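Local coordinates for xylose isomerase-like TIM barrel domain-containing protein (Parabacteroides distasonis, PDB 4KW2) that is of unknown function but has a xylose isomerase-like TIM barrel fold, which suggests, without proof, an isomerase or related enzyme acting on sugar-like substrates, at residues A[187-191]-A[229-233]; A[221-227]-A[259-263]; A[201-207]-A[238-244]; A[118-124]-A[142-148]. All coordinates share one frame; numbering follows the deposited sequence.

Interaction 1: A[187-191]-A[229-233]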
loop_
_atom_site.group_PDB
_atom_site.type_symbol
_atom_site.label_atom_id
_atom_site.label_comp_id
_atom_site.label_asym_id
_atom_site.label_seq_id
_atom_site.Cartn_x
_atom_site.Cartn_y
_atom_site.Cartn_z
ATOM N N ASP A 187 20.091 -1.466 1.293
ATOM C CA ASP A 187 20.098 -1.894 2.686
ATOM C C ASP A 187 19.974 -0.667 3.597
ATOM O O ASP A 187 20.926 0.112 3.711
ATOM C CB ASP A 187 21.398 -2.649 2.971
ATOM C CG ASP A 187 21.436 -3.269 4.359
ATOM O OD1 ASP A 187 20.780 -2.751 5.289
ATOM O OD2 ASP A 187 22.150 -4.279 4.515
ATOM N N PRO A 188 18.810 -0.497 4.265
ATOM C CA PRO A 188 18.581 0.729 5.046
ATOM C C PRO A 188 19.571 0.910 6.195
ATOM O O PRO A 188 19.906 2.041 6.550
ATOM C CB PRO A 188 17.154 0.554 5.597
ATOM C CG PRO A 188 16.562 -0.597 4.856
ATOM C CD PRO A 188 17.711 -1.464 4.438
ATOM N N LEU A 189 20.030 -0.203 6.760
ATOM C CA LEU A 189 20.985 -0.180 7.862
ATOM C C LEU A 189 22.360 0.315 7.414
ATOM O O LEU A 189 23.002 1.085 8.131
ATOM C CB LEU A 189 21.108 -1.571 8.486
ATOM C CG LEU A 189 19.832 -2.167 9.083
ATOM C CD1 LEU A 189 20.099 -3.586 9.558
ATOM C CD2 LEU A 189 19.314 -1.298 10.221
ATOM N N LYS A 190 22.799 -0.118 6.231
ATOM C CA LYS A 190 24.089 0.312 5.667
ATOM C C LYS A 190 24.141 1.805 5.304
ATOM O O LYS A 190 25.225 2.363 5.139
ATOM C CB LYS A 190 24.458 -0.533 4.442
ATOM C CG LYS A 190 25.017 -1.908 4.784
ATOM C CD LYS A 190 25.111 -2.818 3.566
ATOM C CE LYS A 190 26.095 -2.303 2.523
ATOM N NZ LYS A 190 26.052 -3.129 1.286
ATOM N N ASN A 191 22.981 2.446 5.179
ATOM C CA ASN A 191 22.917 3.898 4.987
ATOM C C ASN A 191 23.256 4.690 6.255
ATOM O O ASN A 191 23.459 5.902 6.185
ATOM C CB ASN A 191 21.533 4.318 4.485
ATOM C CG ASN A 191 21.169 3.679 3.157
ATOM O OD1 ASN A 191 22.011 3.076 2.491
ATOM N ND2 ASN A 191 19.907 3.808 2.766
ATOM N N GLU A 229 23.055 -8.102 11.220
ATOM C CA GLU A 229 23.470 -6.758 10.816
ATOM C C GLU A 229 23.337 -5.760 11.951
ATOM O O GLU A 229 24.203 -4.912 12.137
ATOM C CB GLU A 229 22.676 -6.261 9.612
ATOM C CG GLU A 229 23.149 -6.859 8.302
ATOM C CD GLU A 229 22.919 -5.961 7.102
ATOM O OE1 GLU A 229 22.677 -4.740 7.274
ATOM O OE2 GLU A 229 22.982 -6.492 5.973
ATOM N N LEU A 230 22.248 -5.855 12.699
ATOM C CA LEU A 230 22.072 -5.008 13.861
ATOM C C LEU A 230 23.209 -5.229 14.856
ATOM O O LEU A 230 23.726 -4.268 15.414
ATOM C CB LEU A 230 20.722 -5.273 14.531
ATOM C CG LEU A 230 19.477 -4.851 13.755
ATOM C CD1 LEU A 230 18.249 -5.190 14.583
ATOM C CD2 LEU A 230 19.507 -3.369 13.412
ATOM N N LYS A 231 23.589 -6.487 15.076
ATOM C CA LYS A 231 24.733 -6.812 15.935
ATOM C C LYS A 231 26.023 -6.194 15.405
ATOM O O LYS A 231 26.788 -5.599 16.163
ATOM C CB LYS A 231 24.931 -8.328 16.058
ATOM C CG LYS A 231 24.288 -8.965 17.282
ATOM C CD LYS A 231 24.958 -10.293 17.628
ATOM C CE LYS A 231 26.282 -10.091 18.361
ATOM N NZ LYS A 231 27.130 -11.317 18.392
ATOM N N ARG A 232 26.242 -6.336 14.100
ATOM C CA ARG A 232 27.457 -5.828 13.462
ATOM C C ARG A 232 27.545 -4.304 13.557
ATOM O O ARG A 232 28.620 -3.760 13.768
ATOM C CB ARG A 232 27.558 -6.298 12.002
ATOM C CG ARG A 232 27.847 -7.791 11.866
ATOM C CD ARG A 232 28.488 -8.150 10.536
ATOM N NE ARG A 232 27.624 -7.894 9.388
ATOM C CZ ARG A 232 26.746 -8.766 8.899
ATOM N NH1 ARG A 232 26.598 -9.959 9.462
ATOM N NH2 ARG A 232 26.010 -8.440 7.847
ATOM N N GLN A 233 26.415 -3.621 13.426
ATOM C CA GLN A 233 26.384 -2.160 13.561
ATOM C C GLN A 233 26.227 -1.692 15.009
ATOM O O GLN A 233 26.148 -0.494 15.265
ATOM C CB GLN A 233 25.270 -1.573 12.695
ATOM C CG GLN A 233 25.585 -1.653 11.211
ATOM C CD GLN A 233 24.444 -1.181 10.335
ATOM O OE1 GLN A 233 24.216 -1.730 9.255
ATOM N NE2 GLN A 233 23.722 -0.156 10.790
#

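Interaction 2: A[221-227]-A[259-263]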
loop_
_atom_site.group_PDB
_atom_site.type_symbol
_atom_site.label_atom_id
_atom_site.label_comp_id
_atom_site.label_asym_id
_atom_site.label_seq_id
_atom_site.Cartn_x
_atom_site.Cartn_y
_atom_site.Cartn_z
ATOM N N LEU A 221 17.748 -17.282 6.776
ATOM C CA LEU A 221 16.469 -16.658 7.136
ATOM C C LEU A 221 16.646 -15.145 7.219
ATOM O O LEU A 221 17.553 -14.685 7.897
ATOM C CB LEU A 221 15.953 -17.166 8.483
ATOM C CG LEU A 221 15.125 -18.450 8.564
ATOM C CD1 LEU A 221 14.715 -18.670 10.010
ATOM C CD2 LEU A 221 13.892 -18.398 7.678
ATOM N N PRO A 222 15.788 -14.366 6.528
ATOM C CA PRO A 222 15.989 -12.917 6.490
ATOM C C PRO A 222 16.048 -12.243 7.856
ATOM O O PRO A 222 16.792 -11.277 8.032
ATOM C CB PRO A 222 14.774 -12.414 5.699
ATOM C CG PRO A 222 14.431 -13.550 4.809
ATOM C CD PRO A 222 14.707 -14.787 5.619
ATOM N N VAL A 223 15.248 -12.728 8.801
ATOM C CA VAL A 223 15.251 -12.171 10.150
ATOM C C VAL A 223 16.583 -12.454 10.855
ATOM O O VAL A 223 17.045 -11.635 11.649
ATOM C CB VAL A 223 14.068 -12.696 10.993
ATOM C CG1 VAL A 223 14.214 -14.186 11.290
ATOM C CG2 VAL A 223 13.932 -11.902 12.287
ATOM N N LYS A 224 17.194 -13.608 10.570
ATOM C CA LYS A 224 18.503 -13.939 11.140
ATOM C C LYS A 224 19.568 -12.995 10.586
ATOM O O LYS A 224 20.402 -12.480 11.333
ATOM C CB LYS A 224 18.897 -15.392 10.843
ATOM C CG LYS A 224 18.301 -16.437 11.775
ATOM C CD LYS A 224 19.023 -17.770 11.609
ATOM C CE LYS A 224 18.840 -18.710 12.794
ATOM N NZ LYS A 224 17.874 -19.812 12.522
ATOM N N ALA A 225 19.527 -12.766 9.275
ATOM C CA ALA A 225 20.455 -11.850 8.617
ATOM C C ALA A 225 20.280 -10.426 9.123
ATOM O O ALA A 225 21.252 -9.686 9.253
ATOM C CB ALA A 225 20.263 -11.898 7.114
ATOM N N PHE A 226 19.037 -10.048 9.402
ATOM C CA PHE A 226 18.721 -8.712 9.893
ATOM C C PHE A 226 19.326 -8.498 11.278
ATOM O O PHE A 226 19.998 -7.499 11.536
ATOM C CB PHE A 226 17.199 -8.532 9.938
ATOM C CG PHE A 226 16.760 -7.210 10.484
ATOM C CD1 PHE A 226 17.021 -6.042 9.788
ATOM C CD2 PHE A 226 16.084 -7.130 11.687
ATOM C CE1 PHE A 226 16.617 -4.816 10.282
ATOM C CE2 PHE A 226 15.677 -5.904 12.187
ATOM C CZ PHE A 226 15.948 -4.746 11.485
ATOM N N VAL A 227 19.081 -9.456 12.157
ATOM C CA VAL A 227 19.623 -9.448 13.508
ATOM C C VAL A 227 21.152 -9.377 13.503
ATOM O O VAL A 227 21.744 -8.608 14.262
ATOM C CB VAL A 227 19.141 -10.704 14.267
ATOM C CG1 VAL A 227 20.009 -10.991 15.475
ATOM C CG2 VAL A 227 17.681 -10.527 14.673
ATOM N N PHE A 259 13.719 -14.245 17.167
ATOM C CA PHE A 259 15.083 -13.894 16.765
ATOM C C PHE A 259 15.440 -12.446 17.101
ATOM O O PHE A 259 16.589 -12.139 17.419
ATOM C CB PHE A 259 15.270 -14.141 15.274
ATOM C CG PHE A 259 15.081 -15.571 14.878
ATOM C CD1 PHE A 259 16.093 -16.499 15.086
ATOM C CD2 PHE A 259 13.882 -15.999 14.320
ATOM C CE1 PHE A 259 15.918 -17.824 14.731
ATOM C CE2 PHE A 259 13.701 -17.321 13.959
ATOM C CZ PHE A 259 14.720 -18.236 14.163
ATOM N N LEU A 260 14.453 -11.559 17.023
ATOM C CA LEU A 260 14.663 -10.153 17.339
ATOM C C LEU A 260 14.967 -9.943 18.818
ATOM O O LEU A 260 15.690 -9.017 19.172
ATOM C CB LEU A 260 13.435 -9.335 16.954
ATOM C CG LEU A 260 13.135 -9.270 15.461
ATOM C CD1 LEU A 260 11.741 -8.700 15.247
ATOM C CD2 LEU A 260 14.181 -8.443 14.731
ATOM N N GLN A 261 14.416 -10.804 19.669
ATOM C CA GLN A 261 14.575 -10.685 21.120
ATOM C C GLN A 261 15.675 -11.564 21.693
ATOM O O GLN A 261 16.466 -11.090 22.496
ATOM C CB GLN A 261 13.264 -11.015 21.827
ATOM C CG GLN A 261 12.238 -9.907 21.722
ATOM C CD GLN A 261 10.902 -10.302 22.306
ATOM O OE1 GLN A 261 10.458 -11.440 22.145
ATOM N NE2 GLN A 261 10.249 -9.362 22.986
ATOM N N LYS A 262 15.716 -12.837 21.297
ATOM C CA LYS A 262 16.652 -13.803 21.898
ATOM C C LYS A 262 18.114 -13.530 21.559
ATOM O O LYS A 262 19.004 -14.015 22.257
ATOM C CB LYS A 262 16.290 -15.247 21.533
ATOM C CG LYS A 262 15.031 -15.737 22.231
ATOM C CD LYS A 262 14.390 -16.928 21.529
ATOM C CE LYS A 262 14.940 -18.268 21.990
ATOM N NZ LYS A 262 13.973 -19.364 21.694
ATOM N N CYS A 263 18.369 -12.767 20.499
ATOM C CA CYS A 263 19.716 -12.263 20.255
ATOM C C CYS A 263 20.126 -11.323 21.391
ATOM O O CYS A 263 21.258 -11.377 21.880
ATOM C CB CYS A 263 19.799 -11.533 18.917
ATOM S SG CYS A 263 21.444 -10.862 18.569
#

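Interaction 3: A[201-207]-A[238-244]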
loop_
_atom_site.group_PDB
_atom_site.type_symbol
_atom_site.label_atom_id
_atom_site.label_comp_id
_atom_site.label_asym_id
_atom_site.label_seq_id
_atom_site.Cartn_x
_atom_site.Cartn_y
_atom_site.Cartn_z
ATOM N N VAL A 201 15.811 4.762 16.779
ATOM C CA VAL A 201 14.642 3.918 16.565
ATOM C C VAL A 201 14.651 3.352 15.145
ATOM O O VAL A 201 14.952 4.060 14.192
ATOM C CB VAL A 201 13.327 4.706 16.801
ATOM C CG1 VAL A 201 12.102 3.837 16.528
ATOM C CG2 VAL A 201 13.283 5.251 18.221
ATOM N N ALA A 202 14.319 2.072 15.017
ATOM C CA ALA A 202 14.118 1.453 13.717
ATOM C C ALA A 202 12.665 1.009 13.597
ATOM O O ALA A 202 12.202 0.189 14.378
ATOM C CB ALA A 202 15.050 0.268 13.548
ATOM N N HIS A 203 11.954 1.560 12.619
ATOM C CA HIS A 203 10.582 1.155 12.320
ATOM C C HIS A 203 10.557 -0.023 11.364
ATOM O O HIS A 203 10.990 0.093 10.224
ATOM C CB HIS A 203 9.811 2.310 11.682
ATOM C CG HIS A 203 9.246 3.279 12.664
ATOM N ND1 HIS A 203 8.380 4.285 12.296
ATOM C CD2 HIS A 203 9.403 3.387 14.003
ATOM C CE1 HIS A 203 8.037 4.979 13.366
ATOM N NE2 HIS A 203 8.645 4.455 14.414
ATOM N N LEU A 204 10.057 -1.155 11.839
ATOM C CA LEU A 204 9.728 -2.287 10.981
ATOM C C LEU A 204 8.252 -2.223 10.661
ATOM O O LEU A 204 7.416 -2.396 11.550
ATOM C CB LEU A 204 10.017 -3.611 11.680
ATOM C CG LEU A 204 11.357 -4.271 11.397
ATOM C CD1 LEU A 204 12.491 -3.290 11.649
ATOM C CD2 LEU A 204 11.485 -5.510 12.268
ATOM N N LYS A 205 7.937 -1.969 9.396
ATOM C CA LYS A 205 6.561 -1.927 8.923
ATOM C C LYS A 205 6.213 -3.269 8.284
ATOM O O LYS A 205 7.067 -3.905 7.673
ATOM C CB LYS A 205 6.402 -0.801 7.904
ATOM C CG LYS A 205 4.970 -0.505 7.495
ATOM C CD LYS A 205 4.903 0.764 6.653
ATOM C CE LYS A 205 3.603 0.865 5.866
ATOM N NZ LYS A 205 2.406 0.890 6.752
ATOM N N ASP A 206 4.959 -3.688 8.429
ATOM C CA ASP A 206 4.455 -4.917 7.816
ATOM C C ASP A 206 5.380 -6.104 8.062
ATOM O O ASP A 206 5.804 -6.785 7.131
ATOM C CB ASP A 206 4.213 -4.708 6.318
ATOM C CG ASP A 206 3.052 -3.765 6.050
ATOM O OD1 ASP A 206 1.981 -3.940 6.676
ATOM O OD2 ASP A 206 3.212 -2.844 5.221
ATOM N N LEU A 207 5.682 -6.335 9.334
ATOM C CA LEU A 207 6.531 -7.437 9.728
ATOM C C LEU A 207 5.866 -8.730 9.310
ATOM O O LEU A 207 4.672 -8.899 9.518
ATOM C CB LEU A 207 6.767 -7.436 11.242
ATOM C CG LEU A 207 7.668 -8.556 11.766
ATOM C CD1 LEU A 207 9.022 -8.502 11.088
ATOM C CD2 LEU A 207 7.813 -8.467 13.272
ATOM N N LEU A 238 15.802 1.277 19.791
ATOM C CA LEU A 238 14.521 0.593 19.851
ATOM C C LEU A 238 14.128 0.092 18.467
ATOM O O LEU A 238 14.069 0.867 17.518
ATOM C CB LEU A 238 13.459 1.552 20.395
ATOM C CG LEU A 238 11.992 1.106 20.389
ATOM C CD1 LEU A 238 11.771 -0.045 21.361
ATOM C CD2 LEU A 238 11.080 2.278 20.713
ATOM N N ILE A 239 13.868 -1.209 18.358
ATOM C CA ILE A 239 13.233 -1.776 17.174
ATOM C C ILE A 239 11.736 -1.742 17.431
ATOM O O ILE A 239 11.220 -2.474 18.279
ATOM C CB ILE A 239 13.655 -3.233 16.894
ATOM C CG1 ILE A 239 15.173 -3.349 16.794
ATOM C CG2 ILE A 239 13.024 -3.729 15.598
ATOM C CD1 ILE A 239 15.652 -4.779 16.649
ATOM N N SER A 240 11.047 -0.885 16.693
ATOM C CA SER A 240 9.632 -0.669 16.887
ATOM C C SER A 240 8.871 -1.316 15.733
ATOM O O SER A 240 8.923 -0.834 14.592
ATOM C CB SER A 240 9.358 0.829 16.961
ATOM O OG SER A 240 8.098 1.064 17.539
ATOM N N ILE A 241 8.173 -2.408 16.026
ATOM C CA ILE A 241 7.555 -3.208 14.981
ATOM C C ILE A 241 6.071 -2.892 14.772
ATOM O O ILE A 241 5.326 -2.593 15.712
ATOM C CB ILE A 241 7.744 -4.727 15.216
ATOM C CG1 ILE A 241 6.855 -5.249 16.346
ATOM C CG2 ILE A 241 9.205 -5.043 15.517
ATOM C CD1 ILE A 241 6.089 -6.494 15.967
ATOM N N GLU A 242 5.663 -2.956 13.514
ATOM C CA GLU A 242 4.270 -2.845 13.131
ATOM C C GLU A 242 3.988 -4.043 12.238
ATOM O O GLU A 242 4.876 -4.503 11.509
ATOM C CB GLU A 242 4.047 -1.526 12.376
ATOM C CG GLU A 242 2.592 -1.156 12.097
ATOM C CD GLU A 242 2.018 -1.775 10.829
ATOM O OE1 GLU A 242 2.776 -2.267 9.960
ATOM O OE2 GLU A 242 0.778 -1.764 10.705
ATOM N N TYR A 243 2.771 -4.565 12.306
ATOM C CA TYR A 243 2.331 -5.552 11.335
ATOM C C TYR A 243 0.848 -5.416 11.044
ATOM O O TYR A 243 0.122 -4.742 11.771
ATOM C CB TYR A 243 2.689 -6.976 11.788
ATOM C CG TYR A 243 1.946 -7.528 12.994
ATOM C CD1 TYR A 243 2.430 -7.340 14.283
ATOM C CD2 TYR A 243 0.788 -8.286 12.838
ATOM C CE1 TYR A 243 1.778 -7.871 15.383
ATOM C CE2 TYR A 243 0.124 -8.817 13.935
ATOM C CZ TYR A 243 0.627 -8.609 15.205
ATOM O OH TYR A 243 -0.015 -9.146 16.294
ATOM N N ASP A 244 0.416 -6.044 9.959
ATOM C CA ASP A 244 -0.988 -6.061 9.591
ATOM C C ASP A 244 -1.687 -7.131 10.415
ATOM O O ASP A 244 -1.540 -8.322 10.135
ATOM C CB ASP A 244 -1.134 -6.354 8.096
ATOM C CG ASP A 244 -2.535 -6.095 7.581
ATOM O OD1 ASP A 244 -3.501 -6.189 8.374
ATOM O OD2 ASP A 244 -2.667 -5.795 6.374
HETATM O O HOH W 1 -0.017 -2.995 8.335
HETATM O O HOH W 2 2.345 -7.534 8.534
#

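Interaction 4: A[118-124]-A[142-148]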
loop_
_atom_site.group_PDB
_atom_site.type_symbol
_atom_site.label_atom_id
_atom_site.label_comp_id
_atom_site.label_asym_id
_atom_site.label_seq_id
_atom_site.Cartn_x
_atom_site.Cartn_y
_atom_site.Cartn_z
ATOM N N ALA A 118 7.988 8.425 29.132
ATOM C CA ALA A 118 8.625 8.004 27.896
ATOM C C ALA A 118 10.071 8.481 27.892
ATOM O O ALA A 118 10.398 9.503 28.506
ATOM C CB ALA A 118 7.876 8.555 26.694
ATOM N N HIS A 119 10.934 7.724 27.221
ATOM C CA HIS A 119 12.338 8.106 27.048
ATOM C C HIS A 119 12.623 8.593 25.630
ATOM O O HIS A 119 13.648 9.217 25.391
ATOM C CB HIS A 119 13.264 6.939 27.399
ATOM C CG HIS A 119 13.288 6.607 28.860
ATOM N ND1 HIS A 119 13.619 7.532 29.827
ATOM C CD2 HIS A 119 13.034 5.453 29.519
ATOM C CE1 HIS A 119 13.558 6.966 31.018
ATOM N NE2 HIS A 119 13.207 5.703 30.859
ATOM N N ILE A 120 11.717 8.317 24.694
ATOM C CA ILE A 120 11.903 8.692 23.297
ATOM C C ILE A 120 10.602 9.232 22.726
ATOM O O ILE A 120 9.522 8.805 23.110
ATOM C CB ILE A 120 12.325 7.485 22.425
ATOM C CG1 ILE A 120 13.455 6.690 23.088
ATOM C CG2 ILE A 120 12.757 7.957 21.039
ATOM C CD1 ILE A 120 13.852 5.433 22.341
ATOM N N VAL A 121 10.712 10.166 21.793
ATOM C CA VAL A 121 9.579 10.532 20.961
ATOM C C VAL A 121 10.029 10.475 19.510
ATOM O O VAL A 121 11.151 10.873 19.189
ATOM C CB VAL A 121 9.003 11.925 21.311
ATOM C CG1 VAL A 121 8.450 11.932 22.728
ATOM C CG2 VAL A 121 10.042 13.026 21.150
ATOM N N THR A 122 9.171 9.937 18.648
ATOM C CA THR A 122 9.420 9.937 17.215
ATOM C C THR A 122 8.628 11.082 16.601
ATOM O O THR A 122 7.462 11.297 16.945
ATOM C CB THR A 122 9.044 8.600 16.559
ATOM O OG1 THR A 122 7.720 8.230 16.944
ATOM C CG2 THR A 122 9.999 7.515 16.996
ATOM N N VAL A 123 9.280 11.818 15.703
ATOM C CA VAL A 123 8.771 13.091 15.211
ATOM C C VAL A 123 9.104 13.314 13.738
ATOM O O VAL A 123 10.112 12.824 13.237
ATOM C CB VAL A 123 9.335 14.276 16.032
ATOM C CG1 VAL A 123 9.053 14.086 17.513
ATOM C CG2 VAL A 123 10.834 14.447 15.808
ATOM N N GLU A 124 8.246 14.070 13.064
ATOM C CA GLU A 124 8.421 14.417 11.658
ATOM C C GLU A 124 8.221 15.924 11.525
ATOM O O GLU A 124 7.134 16.374 11.165
ATOM C CB GLU A 124 7.421 13.642 10.792
ATOM C CG GLU A 124 7.563 13.872 9.290
ATOM C CD GLU A 124 6.775 12.876 8.451
ATOM O OE1 GLU A 124 6.645 11.703 8.857
ATOM O OE2 GLU A 124 6.290 13.269 7.370
HETATM N N MSE A 142 14.514 14.343 26.986
HETATM C CA MSE A 142 13.807 13.436 26.091
HETATM C C MSE A 142 14.638 13.210 24.864
HETATM O O MSE A 142 15.147 14.157 24.269
HETATM C CB MSE A 142 12.490 14.111 25.706
HETATM C CG MSE A 142 11.538 13.205 24.930
HETATM SE SE MSE A 142 11.013 11.652 26.015
HETATM C CE MSE A 142 10.178 12.638 27.496
ATOM N N GLU A 143 14.790 11.953 24.468
ATOM C CA GLU A 143 15.440 11.646 23.203
ATOM C C GLU A 143 14.453 11.831 22.059
ATOM O O GLU A 143 13.250 11.636 22.224
ATOM C CB GLU A 143 16.010 10.233 23.214
ATOM C CG GLU A 143 17.166 10.081 24.187
ATOM C CD GLU A 143 17.880 8.756 24.039
ATOM O OE1 GLU A 143 17.207 7.701 24.088
ATOM O OE2 GLU A 143 19.116 8.776 23.875
ATOM N N VAL A 144 14.974 12.228 20.906
ATOM C CA VAL A 144 14.160 12.563 19.748
ATOM C C VAL A 144 14.660 11.774 18.542
ATOM O O VAL A 144 15.837 11.848 18.192
ATOM C CB VAL A 144 14.225 14.075 19.448
ATOM C CG1 VAL A 144 13.320 14.436 18.277
ATOM C CG2 VAL A 144 13.839 14.875 20.685
ATOM N N ALA A 145 13.768 10.994 17.937
ATOM C CA ALA A 145 14.084 10.251 16.726
ATOM C C ALA A 145 13.330 10.883 15.563
ATOM O O ALA A 145 12.101 10.777 15.470
ATOM C CB ALA A 145 13.707 8.790 16.884
ATOM N N ILE A 146 14.077 11.542 14.683
ATOM C CA ILE A 146 13.502 12.285 13.571
ATOM C C ILE A 146 13.238 11.356 12.390
ATOM O O ILE A 146 14.107 10.607 11.967
ATOM C CB ILE A 146 14.413 13.462 13.157
ATOM C CG1 ILE A 146 14.469 14.489 14.294
ATOM C CG2 ILE A 146 13.917 14.125 11.876
ATOM C CD1 ILE A 146 15.640 15.444 14.208
ATOM N N HIS A 147 12.012 11.419 11.887
ATOM C CA HIS A 147 11.555 10.640 10.749
ATOM C C HIS A 147 11.345 11.645 9.613
ATOM O O HIS A 147 10.489 12.523 9.714
ATOM C CB HIS A 147 10.233 9.972 11.136
ATOM C CG HIS A 147 9.771 8.907 10.194
ATOM N ND1 HIS A 147 9.622 9.114 8.839
ATOM C CD2 HIS A 147 9.372 7.634 10.426
ATOM C CE1 HIS A 147 9.180 8.006 8.273
ATOM N NE2 HIS A 147 9.018 7.093 9.214
ATOM N N ASN A 148 12.133 11.543 8.546
ATOM C CA ASN A 148 11.942 12.410 7.372
ATOM C C ASN A 148 10.730 11.964 6.537
ATOM O O ASN A 148 10.235 10.848 6.707
ATOM C CB ASN A 148 13.223 12.494 6.526
ATOM C CG ASN A 148 13.440 11.277 5.635
ATOM O OD1 ASN A 148 13.856 11.414 4.485
ATOM N ND2 ASN A 148 13.168 10.086 6.160
#

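Interaction 1: A[187-191]-A[229-233]
Asp187 and Glu229 reach toward each other from opposite directions, and their carboxylates meet in nearly the same plane, 30° apart. Asp187 OD2 lies 2.8 Å from Glu229 OE2 and equally near Glu229 OE1. Two acceptors this close would probably raise the proton affinity of one of them; Lys182 makes long, weak ion pairs with both, and Asp187 OD2 has a hydrogen bond outside the two segments. The other oxygen of the aspartate serves its own loop: Asp187 OD1 accepts a weak bond from Leu189 N, an Asx turn, and a longer weak one from Lys190 N.

The loop between strands 172-178 and 199-204 of the TIM barrel lies here against helix 222-232, on the outer layer of the barrel. Apolar packing rests on Leu189, whose branched end divides its contacts. Its CD1 is 3.7 Å from Glu229 CB, while its CD2 meets Leu230 CD2 at 3.8 Å, the two leucines crossing at about a right angle. Putting an alanine in place of Glu229 keeps the CB contact but would probably leave Asp187 without its facing carboxylate and Lys182 with one weak partner fewer.

Polar contact returns at the helix end, where the extended chain of Gln233 carries NE2 to Leu189 O (3.0 Å), a weak bond bent to 128° at the hydrogen.

Interaction 2: A[221-227]-A[259-263]
Phe259 lays its ring against one turn of helix 222-232 and is met by three side chains, Val223 and Leu221 crossing it at about a right angle and Lys224 obliquely. Val223 CG1 approaches Phe259 CD2 to 3.5 Å, a branch directed there by a first torsion of 68° that sets it between the backbone N and the carbonyl carbon. Lys224 brings both its aliphatic chain and its amino end to the ring: its CE is 3.6 Å from Phe259 CE1, and its NZ ends close to the same ring carbon. Leu221, at the N-cap position, adds a looser touch at Phe259 CZ. A broad flat ring suits this place because it can meet several short or flexible chains at once.

Helices 222-232 and 250-262 follow the last two strands of the TIM barrel, and these contacts join them side by side in its outer layer. On the barrel-facing flank, Leu260 CD2 lies in the plane of the Phe226 ring, at its edge, 3.8 Å from Phe226 CD2; Trp181 meets the same ring edge-to-face.

Val227, compact and beta-branched, packs on both backbone and side chain: CG2 comes within 3.4 Å of Phe259 O, while CG1 leans on the side chain of the poorly ordered Cys263. Around Leu221 and Pro222, Phe56 of a second subunit packs from outside.

Interaction 3: A[201-207]-A[238-244]
Ala202 N donates to Leu238 O at 2.8 Å, beginning an alternating series of parallel-strand bonds. Ala202 O then accepts from Ser240 N, Leu204 N gives to Ser240 O, and Leu204 O takes Glu242 N at 2.7 Å, nearly head-on to the carbonyl. Beyond the regular strands, Asp206 adopts a left-handed backbone conformation, which turns the chain so that Leu207 N can reach Glu242 O (3.0 Å).

The Glu242 side chain holds this turn with a hydrogen bond of its own. Bent at its second torsion (-85°), it brings OE1 to Asp206 N at 3.0 Å in a nearly straight bond (169°). Its other oxygen, OE2, accepts from a water that also donates to Asp206 OD1, bridging the two acids, whose planes stand 77° apart. A leucine in place of Glu242 is likely to leave the Asp206 N-H without its acceptor and the water without one anchor. A second water donates to Leu207 O and accepts from Asp244 N. Asp244 OD2 pairs with Lys247 of a third subunit.

His203 NE2 and Ser240 OG both bond Glu52 inside the barrel, where polar side chains can share one carboxylate. On the opposite face, Leu204 CD2 packs 4.0 Å from Ile241 CG2. Strand 199-204 sits between strands 172-178 and 238-241; the latter pairs on its other side with strand 23-27, closing the barrel, while Leu207 and Ile241 both rest on Ile253 of helix 250-262.

Interaction 4: A[118-124]-A[142-148]
Glu124 and His147 bring their flat groups together obliquely, carboxylate and imidazole planes only 20° apart, with Glu124 OE1 3.9 Å from His147 ND1 and not bonded to it. At the ring edge, the ND1 hydrogen is used instead by Asn148 O, which lies in the plane of the imidazole at 2.8 Å and would help to hold the ring's rotation. Glu124 OE1 is buried with no partner in the model, while its CG lies against His147 O. Extended from a first torsion of -177°, the glutamate runs past that carbonyl.

Between the backbones, five hydrogen bonds alternate in parallel register. The straightest is Ala145 N to Val121 O (175°), and the shortest is His147 N to Val123 O (2.7 Å). Of the side chains, Val123 CG2 presses on Val144 CG1 at 3.5 Å, crossing at about a right angle; beta-branched valines suit extended strands and fill this helix-facing side, where Val121 meets helix 103-116. On the inner side small residues meet midway along the strands: Thr122 CG2 touches Ala145 CB at 3.9 Å, and Thr122 OG1 bonds Glu52.

At the strand entry, a bend at the second torsion of selenomethionine Met142 sets SE 3.5 Å from His119 C, and one at the third brings CE to Ala118 O. Glu143 is salt-bridged to Lys200, and His119 NE2 bonds a sulfate, probably from the crystallisation liquor.

Strand 120-123, helix 130-140 and strand 143-146 form a beta-alpha-beta crossover, the repeating unit of the TIM barrel; Glu124 and His147 lie at its carboxyl end, the rim where TIM barrels place their active sites.

From the N terminus, interaction 4 closes first, joining the fourth and fifth barrel strands across helix 130-140, and is complete before the others begin. The remaining three open in the order 1, 3, 2 and close in that same order, so each pair crosses. Interaction 3 pairs the last two strands, while interactions 1 and 2 grip helix 222-232 between them from a preceding loop and from the C-terminal helix. That helix packs back on the strands: Phe226 touches Leu204 and Leu230 touches Ile239. Although separate along the chain, interactions 3 and 4 meet inside the barrel, Val201 against Ile120 and Ala145, and His203 beside His147.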